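Local coordinates for Serine/threonine-protein kinase Tel1 (Chaetomium thermophilum, PDB 6SKY) that probably phosphorylates serine and threonine residues followed by glutamine, using ATP, to switch on checkpoint signalling when DNA is damaged, at residues L1652-Q1656 / M1883-A1887; R1755-N1759 / E1833-E1837; D1928-G1932 / A1944-E1949; E1671-N1676 / S1714-L1720. All coordinates share one frame. Residues are numbered along the deposited sequence.

Contact 1: L1652-Q1656 / M1883-A1887; sequences LRESQ and MYKVA
A loop carboxylate is set against the amides of a helix's first turn, within the alpha-solenoid of Tel1. Residues 1652-1656 run without regular structure between helices 1627-1644 and 1657-1663; residues 1883-1887 open helix 1884-1898, with Met-1883 at its N-cap. Arg-1653 is extended and its CB points away. Glu-1654 follows at phi/psi -124/-10, its CA 5.8 Å from that of Met-1883, and supplies nearly all of the loop's share of the contact. Chi1 p and chi2 t project its side chain straight at the first turn, where Val-1886 N donates to Glu-1654 OE2 (2.9 Å, 155°); Glu-1654 OE2 also lies 3.0 Å from Lys-1885 N and 3.2 Å from Lys-1885 CB. Ser-1655, buried, turns sideways, and its OG makes a weak hydrogen bond to Asp-2731, just before kinase-domain helix 2732-2755. Gln-1656 is the N-cap of helix 1657-1663. The side chain of Met-1883 (chi1 m, chi2 t, chi3 p) reaches across to the loop, placing Met-1883 CE 3.3 Å from Glu-1654 O.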
# COMPACT_ATOMS: atom_id res chain seq x y z
N LEU A 1652 30.24 -3.18 24.80
CA LEU A 1652 29.33 -4.17 24.25
C LEU A 1652 29.59 -5.58 24.76
O LEU A 1652 28.75 -6.45 24.55
CB LEU A 1652 29.42 -4.18 22.72
CG LEU A 1652 28.93 -2.92 22.01
CD1 LEU A 1652 29.20 -3.03 20.53
CD2 LEU A 1652 27.46 -2.75 22.27
N ARG A 1653 30.73 -5.83 25.39
CA ARG A 1653 31.03 -7.17 25.89
C ARG A 1653 30.33 -7.41 27.21
O ARG A 1653 30.21 -6.51 28.04
CB ARG A 1653 32.53 -7.36 26.05
CG ARG A 1653 33.25 -7.64 24.76
CD ARG A 1653 34.69 -8.01 25.03
NE ARG A 1653 35.28 -7.11 26.00
CZ ARG A 1653 36.14 -6.14 25.70
NH1 ARG A 1653 36.52 -5.96 24.44
NH2 ARG A 1653 36.63 -5.36 26.65
N GLU A 1654 29.88 -8.65 27.41
CA GLU A 1654 29.09 -9.00 28.58
C GLU A 1654 29.67 -10.13 29.40
O GLU A 1654 29.18 -10.37 30.51
CB GLU A 1654 27.67 -9.37 28.17
CG GLU A 1654 27.60 -10.56 27.26
CD GLU A 1654 26.22 -10.80 26.76
OE1 GLU A 1654 25.51 -9.83 26.43
OE2 GLU A 1654 25.82 -11.98 26.71
N SER A 1655 30.68 -10.84 28.91
CA SER A 1655 31.37 -11.84 29.69
C SER A 1655 32.80 -11.41 29.92
O SER A 1655 33.29 -10.43 29.36
CB SER A 1655 31.32 -13.21 29.01
OG SER A 1655 31.82 -13.13 27.69
N GLN A 1656 33.49 -12.15 30.78
CA GLN A 1656 34.89 -11.92 31.07
C GLN A 1656 35.80 -12.89 30.36
O GLN A 1656 36.98 -12.97 30.69
CB GLN A 1656 35.14 -12.01 32.57
CG GLN A 1656 34.51 -10.89 33.37
CD GLN A 1656 35.31 -9.62 33.31
OE1 GLN A 1656 34.79 -8.57 32.94
NE2 GLN A 1656 36.57 -9.70 33.68
N MET A 1883 22.87 -10.43 30.76
CA MET A 1883 23.79 -11.05 29.81
C MET A 1883 22.94 -11.87 28.85
O MET A 1883 22.71 -13.06 29.08
CB MET A 1883 24.82 -11.91 30.52
CG MET A 1883 25.52 -11.25 31.67
SD MET A 1883 26.21 -12.41 32.85
CE MET A 1883 27.70 -12.93 32.02
N TYR A 1884 22.48 -11.25 27.77
CA TYR A 1884 21.47 -11.88 26.94
C TYR A 1884 22.03 -12.84 25.90
O TYR A 1884 21.36 -13.82 25.56
CB TYR A 1884 20.62 -10.81 26.26
CG TYR A 1884 19.84 -10.00 27.26
CD1 TYR A 1884 18.87 -10.59 28.04
CD2 TYR A 1884 20.10 -8.66 27.44
CE1 TYR A 1884 18.17 -9.87 28.95
CE2 TYR A 1884 19.40 -7.93 28.36
CZ TYR A 1884 18.44 -8.54 29.11
OH TYR A 1884 17.73 -7.81 30.03
N LYS A 1885 23.24 -12.62 25.41
CA LYS A 1885 23.84 -13.60 24.52
C LYS A 1885 24.27 -14.85 25.28
O LYS A 1885 24.11 -15.97 24.79
CB LYS A 1885 25.02 -12.98 23.78
CG LYS A 1885 24.62 -11.90 22.82
CD LYS A 1885 25.80 -11.07 22.44
CE LYS A 1885 25.49 -10.23 21.24
NZ LYS A 1885 24.21 -9.52 21.40
N VAL A 1886 24.80 -14.67 26.49
CA VAL A 1886 25.08 -15.80 27.36
C VAL A 1886 23.80 -16.56 27.68
O VAL A 1886 23.77 -17.79 27.70
CB VAL A 1886 25.80 -15.32 28.63
CG1 VAL A 1886 26.15 -16.46 29.50
CG2 VAL A 1886 27.04 -14.55 28.26
N ALA A 1887 22.72 -15.82 27.92
CA ALA A 1887 21.44 -16.45 28.22
C ALA A 1887 20.92 -17.25 27.04
O ALA A 1887 20.35 -18.33 27.21
CB ALA A 1887 20.42 -15.40 28.63

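Contact 2: R1755-N1759 / E1833-E1837; sequences RALEN and EPAKE
Glu-1758 and Ala-1835 bury the most surface here, and their CA atoms, 4.6 Å apart, set the register. Residues 1755-1759 are a loop ahead of helix 1762-1771. Arg-1755 starts it with positive phi (67/-9), and Ala-1756, Leu-1757 and Glu-1758 follow near -85/-9, -73/-10 and -101/-7. Glu-1758, with chi1 m and chi2 t, lays its aliphatic part on the other segment: Glu-1758 CG lies 3.7 Å from Ala-1835 CB, and Glu-1758 OE2 3.5 Å from Pro-1834 CG. Its carboxylate is held at both oxygens, OE1 by a salt bridge from Arg-1755 NH1 (3.2 Å) and OE2 by a hydrogen bond with Ser-1832 OG. Ala-1835 is buried and points toward the loop. It sits in a type I beta turn, Glu-1833 to Lys-1836, whose closing bond from Lys-1836 N to Glu-1833 O is weak at 3.5 Å. This turn leads into helix 1836-1849 after helix 1815-1827, so the contact joins two interhelical connections of the alpha-solenoid. Pro-1834, exposed, at -69/-13 with a C-gamma endo ring, also points toward the loop. Leu-1757 (chi1 t, chi2 p) starts out sideways, but its end swings in, bringing Leu-1757 CD2 to 3.9 Å from Ala-1835 CB; its carbonyl O accepts a hydrogen bond from Asn-1838 ND2.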
# COMPACT_ATOMS: atom_id res chain seq x y z
N ARG A 1755 22.30 -18.13 50.64
CA ARG A 1755 22.37 -16.92 51.46
C ARG A 1755 23.80 -16.52 51.74
O ARG A 1755 24.05 -15.42 52.25
CB ARG A 1755 21.60 -17.11 52.77
CG ARG A 1755 20.10 -17.14 52.59
CD ARG A 1755 19.62 -15.84 51.98
NE ARG A 1755 18.35 -16.00 51.29
CZ ARG A 1755 17.72 -15.01 50.66
NH1 ARG A 1755 18.24 -13.80 50.64
NH2 ARG A 1755 16.56 -15.25 50.05
N ALA A 1756 24.76 -17.37 51.38
CA ALA A 1756 26.16 -17.00 51.40
C ALA A 1756 26.57 -16.31 50.13
O ALA A 1756 27.69 -15.80 50.06
CB ALA A 1756 27.04 -18.23 51.61
N LEU A 1757 25.71 -16.28 49.12
CA LEU A 1757 26.00 -15.54 47.91
C LEU A 1757 25.91 -14.04 48.10
O LEU A 1757 26.34 -13.29 47.22
CB LEU A 1757 25.04 -15.98 46.80
CG LEU A 1757 25.51 -15.79 45.36
CD1 LEU A 1757 26.50 -16.85 44.99
CD2 LEU A 1757 24.34 -15.81 44.43
N GLU A 1758 25.40 -13.57 49.24
CA GLU A 1758 25.16 -12.15 49.45
C GLU A 1758 26.22 -11.47 50.29
O GLU A 1758 26.18 -10.24 50.42
CB GLU A 1758 23.79 -11.93 50.09
CG GLU A 1758 22.65 -12.32 49.19
CD GLU A 1758 21.31 -12.05 49.82
OE1 GLU A 1758 21.09 -12.48 50.97
OE2 GLU A 1758 20.46 -11.40 49.17
N ASN A 1759 27.16 -12.21 50.87
CA ASN A 1759 28.10 -11.29 51.49
C ASN A 1759 29.24 -10.96 50.54
O ASN A 1759 29.67 -11.83 49.77
CB ASN A 1759 28.66 -11.86 52.79
CG ASN A 1759 29.23 -13.24 52.61
OD1 ASN A 1759 28.77 -14.01 51.78
ND2 ASN A 1759 30.25 -13.57 53.40
N GLU A 1833 19.60 -8.01 44.86
CA GLU A 1833 20.52 -6.98 44.41
C GLU A 1833 21.92 -7.16 45.00
O GLU A 1833 22.90 -6.98 44.27
CB GLU A 1833 19.98 -5.59 44.76
CG GLU A 1833 20.70 -4.50 44.01
CD GLU A 1833 20.62 -4.70 42.51
OE1 GLU A 1833 19.55 -5.12 42.02
OE2 GLU A 1833 21.64 -4.45 41.82
N PRO A 1834 22.07 -7.50 46.28
CA PRO A 1834 23.42 -7.76 46.80
C PRO A 1834 24.06 -9.02 46.26
O PRO A 1834 25.27 -9.20 46.43
CB PRO A 1834 23.20 -7.85 48.31
CG PRO A 1834 21.79 -8.26 48.45
CD PRO A 1834 21.08 -7.52 47.38
N ALA A 1835 23.30 -9.90 45.62
CA ALA A 1835 23.83 -11.16 45.12
C ALA A 1835 24.07 -11.17 43.62
O ALA A 1835 24.53 -12.17 43.09
CB ALA A 1835 22.88 -12.31 45.48
N LYS A 1836 23.78 -10.07 42.93
CA LYS A 1836 23.93 -10.06 41.48
C LYS A 1836 25.39 -10.13 41.06
O LYS A 1836 25.73 -10.79 40.07
CB LYS A 1836 23.26 -8.81 40.90
CG LYS A 1836 23.47 -8.63 39.42
CD LYS A 1836 22.78 -7.39 38.88
CE LYS A 1836 23.35 -7.03 37.51
NZ LYS A 1836 22.64 -5.92 36.84
N GLU A 1837 26.28 -9.48 41.81
CA GLU A 1837 27.67 -9.40 41.41
C GLU A 1837 28.44 -10.69 41.64
O GLU A 1837 29.47 -10.90 41.01
CB GLU A 1837 28.36 -8.25 42.15
CG GLU A 1837 29.61 -7.76 41.47
CD GLU A 1837 29.38 -7.38 40.02
OE1 GLU A 1837 28.38 -6.70 39.73
OE2 GLU A 1837 30.21 -7.78 39.17

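Contact 3: D1928-G1932 / A1944-E1949; sequences DAYYG and ARLEYE
Residues 1928-1932 close into a short 3-10 turn over 1930-1932, with Gly-1932 N bonded to Ala-1929 O (2.9 Å) and a weaker bond from Tyr-1931 N to Asp-1928 O (3.3 Å). Residues 1944-1949 lie toward the C-terminal end of helix 1939-1948, where Tyr-1948 N reaches Ala-1944 O at 2.9 Å and Glu-1949 N reaches Arg-1945 O at 3.0 Å. The backbones stay well apart, the closest CA pair being Tyr-1931 and Arg-1945 at 8.3 Å, so long side chains fill the gap. Tyr-1930 and Tyr-1948, both chi1 t and both pointing toward the partner segment, stack face to face, with ring centroids 4.0 Å apart and planes at 17°; Tyr-1930 CB also lies 3.5 Å from Tyr-1948 OH. Tyr-1931, chi1 m, leaves sideways but brings its hydroxyl to the edge of the Tyr-1948 ring, with Tyr-1931 OH 4.1 Å from Tyr-1948 CE2 and 3.1 Å from Glu-1949 OE2. Arg-1945 CG packs 4.1 Å from Tyr-1931 CE1, while Arg-1945 NH2 forms a salt bridge to Glu-1949 OE1 (3.0 Å) and its NH1 another to Glu-2219 of the second subunit. Arg-2819 on helix 2816-2828 makes a cation-pi contact with Tyr-1931 and a salt bridge with Asp-1928. The aromatic cluster thus pins an interhelical loop to the following FAT-domain helix, where the alpha-solenoid meets both the kinase domain and the dimer partner.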
# COMPACT_ATOMS: atom_id res chain seq x y z
N ASP A 1928 16.15 -9.12 13.70
CA ASP A 1928 15.21 -10.12 13.21
C ASP A 1928 14.94 -11.27 14.17
O ASP A 1928 14.02 -12.04 13.91
CB ASP A 1928 15.71 -10.71 11.89
CG ASP A 1928 16.03 -9.66 10.87
OD1 ASP A 1928 15.37 -8.61 10.86
OD2 ASP A 1928 16.96 -9.89 10.06
N ALA A 1929 15.70 -11.42 15.25
CA ALA A 1929 15.59 -12.62 16.06
C ALA A 1929 14.24 -12.72 16.75
O ALA A 1929 13.66 -13.80 16.85
CB ALA A 1929 16.72 -12.67 17.07
N TYR A 1930 13.72 -11.58 17.23
CA TYR A 1930 12.45 -11.56 17.95
C TYR A 1930 11.33 -12.24 17.18
O TYR A 1930 10.45 -12.84 17.79
CB TYR A 1930 12.07 -10.11 18.24
CG TYR A 1930 10.74 -9.93 18.91
CD1 TYR A 1930 10.59 -10.14 20.26
CD2 TYR A 1930 9.63 -9.54 18.18
CE1 TYR A 1930 9.39 -9.97 20.88
CE2 TYR A 1930 8.41 -9.38 18.79
CZ TYR A 1930 8.30 -9.59 20.14
OH TYR A 1930 7.09 -9.43 20.75
N TYR A 1931 11.35 -12.15 15.86
CA TYR A 1931 10.26 -12.67 15.05
C TYR A 1931 10.28 -14.18 14.91
O TYR A 1931 9.35 -14.74 14.34
CB TYR A 1931 10.30 -12.03 13.67
CG TYR A 1931 10.24 -10.54 13.72
CD1 TYR A 1931 9.03 -9.88 13.63
CD2 TYR A 1931 11.38 -9.79 13.86
CE1 TYR A 1931 8.97 -8.52 13.68
CE2 TYR A 1931 11.32 -8.43 13.92
CZ TYR A 1931 10.12 -7.80 13.83
OH TYR A 1931 10.06 -6.43 13.88
N GLY A 1932 11.31 -14.84 15.42
CA GLY A 1932 11.34 -16.28 15.33
C GLY A 1932 10.68 -17.00 16.46
O GLY A 1932 10.51 -18.21 16.40
N ALA A 1944 1.82 -5.93 20.63
CA ALA A 1944 3.14 -6.06 21.25
C ALA A 1944 4.23 -6.13 20.20
O ALA A 1944 5.28 -5.49 20.34
CB ALA A 1944 3.18 -7.30 22.14
N ARG A 1945 4.01 -6.88 19.13
CA ARG A 1945 5.00 -6.94 18.06
C ARG A 1945 5.13 -5.62 17.33
O ARG A 1945 6.22 -5.26 16.90
CB ARG A 1945 4.64 -8.05 17.08
CG ARG A 1945 5.55 -8.08 15.88
CD ARG A 1945 5.08 -9.06 14.84
NE ARG A 1945 3.78 -8.70 14.27
CZ ARG A 1945 3.60 -7.71 13.40
NH1 ARG A 1945 2.39 -7.45 12.93
NH2 ARG A 1945 4.62 -6.96 13.01
N LEU A 1946 4.03 -4.87 17.18
CA LEU A 1946 4.11 -3.59 16.49
C LEU A 1946 4.79 -2.53 17.34
O LEU A 1946 5.41 -1.61 16.80
CB LEU A 1946 2.73 -3.11 16.08
CG LEU A 1946 2.07 -3.81 14.90
CD1 LEU A 1946 0.63 -3.40 14.83
CD2 LEU A 1946 2.80 -3.44 13.63
N GLU A 1947 4.67 -2.63 18.66
CA GLU A 1947 5.34 -1.66 19.52
C GLU A 1947 6.81 -2.01 19.71
O GLU A 1947 7.63 -1.11 19.85
CB GLU A 1947 4.62 -1.56 20.86
CG GLU A 1947 4.90 -2.68 21.83
CD GLU A 1947 3.94 -2.70 23.00
OE1 GLU A 1947 2.85 -2.09 22.88
OE2 GLU A 1947 4.26 -3.32 24.02
N TYR A 1948 7.15 -3.31 19.73
CA TYR A 1948 8.55 -3.69 19.63
C TYR A 1948 9.17 -3.15 18.35
O TYR A 1948 10.26 -2.58 18.36
CB TYR A 1948 8.68 -5.22 19.69
CG TYR A 1948 10.06 -5.73 19.31
CD1 TYR A 1948 11.02 -5.94 20.28
CD2 TYR A 1948 10.39 -5.98 17.99
CE1 TYR A 1948 12.27 -6.39 19.94
CE2 TYR A 1948 11.63 -6.42 17.65
CZ TYR A 1948 12.57 -6.62 18.62
OH TYR A 1948 13.82 -7.07 18.28
N GLU A 1949 8.47 -3.34 17.24
CA GLU A 1949 8.93 -2.93 15.92
C GLU A 1949 8.98 -1.43 15.75
O GLU A 1949 9.54 -0.96 14.75
CB GLU A 1949 8.01 -3.55 14.88
CG GLU A 1949 8.55 -3.64 13.49
CD GLU A 1949 7.68 -4.50 12.61
OE1 GLU A 1949 6.45 -4.55 12.86
OE2 GLU A 1949 8.21 -5.15 11.68

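Contact 4: E1671-N1676 / S1714-L1720; sequences EEGLLN and SACQESL
Helices 1671-1676 and 1714-1719 cross at -43° with their axes 9.1 Å apart at closest approach; the CA atoms of Glu-1672 and Ala-1715 are 5.2 Å apart, those of Asn-1676 and Ser-1719 5.8 Å. Small residues, Ala-1715 and Ser-1719, face the first helix one turn apart and permit this approach. The apolar part centres on Leu-1675 (chi1 m, chi2 t): its CD1 lies 3.6 Å from Cys-1716 SG and 4.1 Å from Ala-1715 CB, and Leu-1675 CB is 3.6 Å from Ser-1719 CB. Glu-1671 CB adds a contact of 4.1 Å with Ala-1715 CB. In knobs-into-holes fashion, the side chain of Glu-1672 (chi1 m, chi2 t) sits among Ser-1714, Ala-1715, Glu-1718 and Ser-1719, with Glu-1672 CG 3.4 Å from Ser-1719 OG. Two polar groups are served close to home: Ser-1719 OG, at chi1 m, donates to Ala-1715 O one turn back (2.9 Å), and Glu-1672 OE1 accepts from the amides of Val-1667 and Gly-1668. Glu-1672 OE2 instead comes 4.0 Å from Glu-1718 OE1, two like charges. Lys-1679 NZ, farther along helix 1670-1684, hydrogen-bonds Ser-1719 O. Helix 1687-1706 packs against Leu-1675, Cys-1716 and Leu-1720, as expected of neighbouring alpha-solenoid helices. Between the two segments themselves, shape and close packing rather than charge pairing make the contact, and Lys-1679 adds a polar tie just beyond them.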
# COMPACT_ATOMS: atom_id res chain seq x y z
N GLU A 1671 47.08 -22.77 34.99
CA GLU A 1671 48.32 -22.48 35.70
C GLU A 1671 48.97 -21.21 35.18
O GLU A 1671 49.45 -20.38 35.96
CB GLU A 1671 49.29 -23.65 35.59
CG GLU A 1671 48.83 -24.91 36.28
CD GLU A 1671 48.30 -25.95 35.31
OE1 GLU A 1671 48.11 -25.61 34.13
OE2 GLU A 1671 48.09 -27.10 35.73
N GLU A 1672 48.99 -21.03 33.86
CA GLU A 1672 49.50 -19.78 33.30
C GLU A 1672 48.65 -18.60 33.72
O GLU A 1672 49.16 -17.50 33.95
CB GLU A 1672 49.58 -19.86 31.79
CG GLU A 1672 50.79 -20.59 31.27
CD GLU A 1672 50.83 -20.61 29.76
OE1 GLU A 1672 49.75 -20.58 29.14
OE2 GLU A 1672 51.94 -20.64 29.19
N GLY A 1673 47.34 -18.80 33.83
CA GLY A 1673 46.48 -17.72 34.26
C GLY A 1673 46.77 -17.28 35.68
O GLY A 1673 46.88 -16.08 35.96
N LEU A 1674 46.93 -18.25 36.58
CA LEU A 1674 47.27 -17.91 37.96
C LEU A 1674 48.66 -17.31 38.06
O LEU A 1674 48.89 -16.40 38.85
CB LEU A 1674 47.16 -19.14 38.84
CG LEU A 1674 45.77 -19.37 39.41
CD1 LEU A 1674 45.82 -20.48 40.39
CD2 LEU A 1674 45.28 -18.11 40.06
N LEU A 1675 49.61 -17.80 37.26
CA LEU A 1675 50.95 -17.24 37.30
C LEU A 1675 50.96 -15.80 36.82
O LEU A 1675 51.67 -14.97 37.38
CB LEU A 1675 51.91 -18.08 36.48
CG LEU A 1675 52.27 -19.40 37.15
CD1 LEU A 1675 53.30 -20.13 36.34
CD2 LEU A 1675 52.78 -19.14 38.54
N ASN A 1676 50.18 -15.48 35.79
CA ASN A 1676 50.10 -14.09 35.35
C ASN A 1676 49.42 -13.22 36.39
O ASN A 1676 49.84 -12.08 36.64
CB ASN A 1676 49.38 -13.99 34.02
CG ASN A 1676 50.21 -14.48 32.88
OD1 ASN A 1676 51.28 -15.04 33.08
ND2 ASN A 1676 49.72 -14.29 31.67
N SER A 1714 56.74 -25.51 31.92
CA SER A 1714 56.32 -24.85 30.69
C SER A 1714 55.37 -23.70 30.98
O SER A 1714 55.33 -22.73 30.21
CB SER A 1714 55.67 -25.86 29.75
OG SER A 1714 54.66 -26.59 30.43
N ALA A 1715 54.61 -23.78 32.06
CA ALA A 1715 53.77 -22.65 32.45
C ALA A 1715 54.62 -21.48 32.93
O ALA A 1715 54.38 -20.33 32.55
CB ALA A 1715 52.79 -23.08 33.54
N CYS A 1716 55.63 -21.76 33.76
CA CYS A 1716 56.46 -20.69 34.31
C CYS A 1716 57.30 -20.02 33.23
O CYS A 1716 57.38 -18.79 33.16
CB CYS A 1716 57.35 -21.23 35.42
SG CYS A 1716 56.48 -21.76 36.90
N GLN A 1717 57.94 -20.82 32.37
CA GLN A 1717 58.81 -20.26 31.35
C GLN A 1717 58.07 -19.37 30.36
O GLN A 1717 58.72 -18.63 29.62
CB GLN A 1717 59.53 -21.37 30.58
CG GLN A 1717 60.30 -22.35 31.44
CD GLN A 1717 61.70 -21.89 31.77
OE1 GLN A 1717 62.23 -20.97 31.16
NE2 GLN A 1717 62.32 -22.55 32.75
N GLU A 1718 56.74 -19.43 30.33
CA GLU A 1718 55.95 -18.60 29.43
C GLU A 1718 55.10 -17.57 30.15
O GLU A 1718 54.56 -16.68 29.49
CB GLU A 1718 55.06 -19.48 28.56
CG GLU A 1718 55.81 -20.62 27.92
CD GLU A 1718 55.13 -21.15 26.68
OE1 GLU A 1718 54.38 -20.39 26.04
OE2 GLU A 1718 55.36 -22.34 26.35
N SER A 1719 54.97 -17.66 31.47
CA SER A 1719 54.31 -16.62 32.24
C SER A 1719 55.26 -15.60 32.83
O SER A 1719 54.86 -14.45 33.03
CB SER A 1719 53.50 -17.25 33.38
OG SER A 1719 52.49 -18.09 32.86
N LEU A 1720 56.50 -15.98 33.11
CA LEU A 1720 57.41 -15.07 33.77
C LEU A 1720 58.56 -14.68 32.86
O LEU A 1720 59.05 -15.52 32.09
CB LEU A 1720 57.98 -15.71 35.04
CG LEU A 1720 57.00 -16.32 36.04
CD1 LEU A 1720 57.75 -16.85 37.23
CD2 LEU A 1720 55.96 -15.31 36.47

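All four contacts belong to the helical solenoid, away from the nucleotide and magnesium sites. Contact 4 is buried and joins two helices; contacts 1 and 2 are partly buried and rest on loops and helix beginnings; contact 3 lies at the surface. Contacts 4 and 2 follow one another inside the loop closed by contact 1, and helix 1836-1849, which starts in contact 2, also packs against contact 1. Their chemistry differs accordingly: interlocking of side chains round a leucine and a glutamate in contact 4, a carboxylate meeting helix amides in contact 1, close van der Waals packing in contact 2, and aromatic stacking in contact 3, whose centre is about 48 Å from that of contact 4.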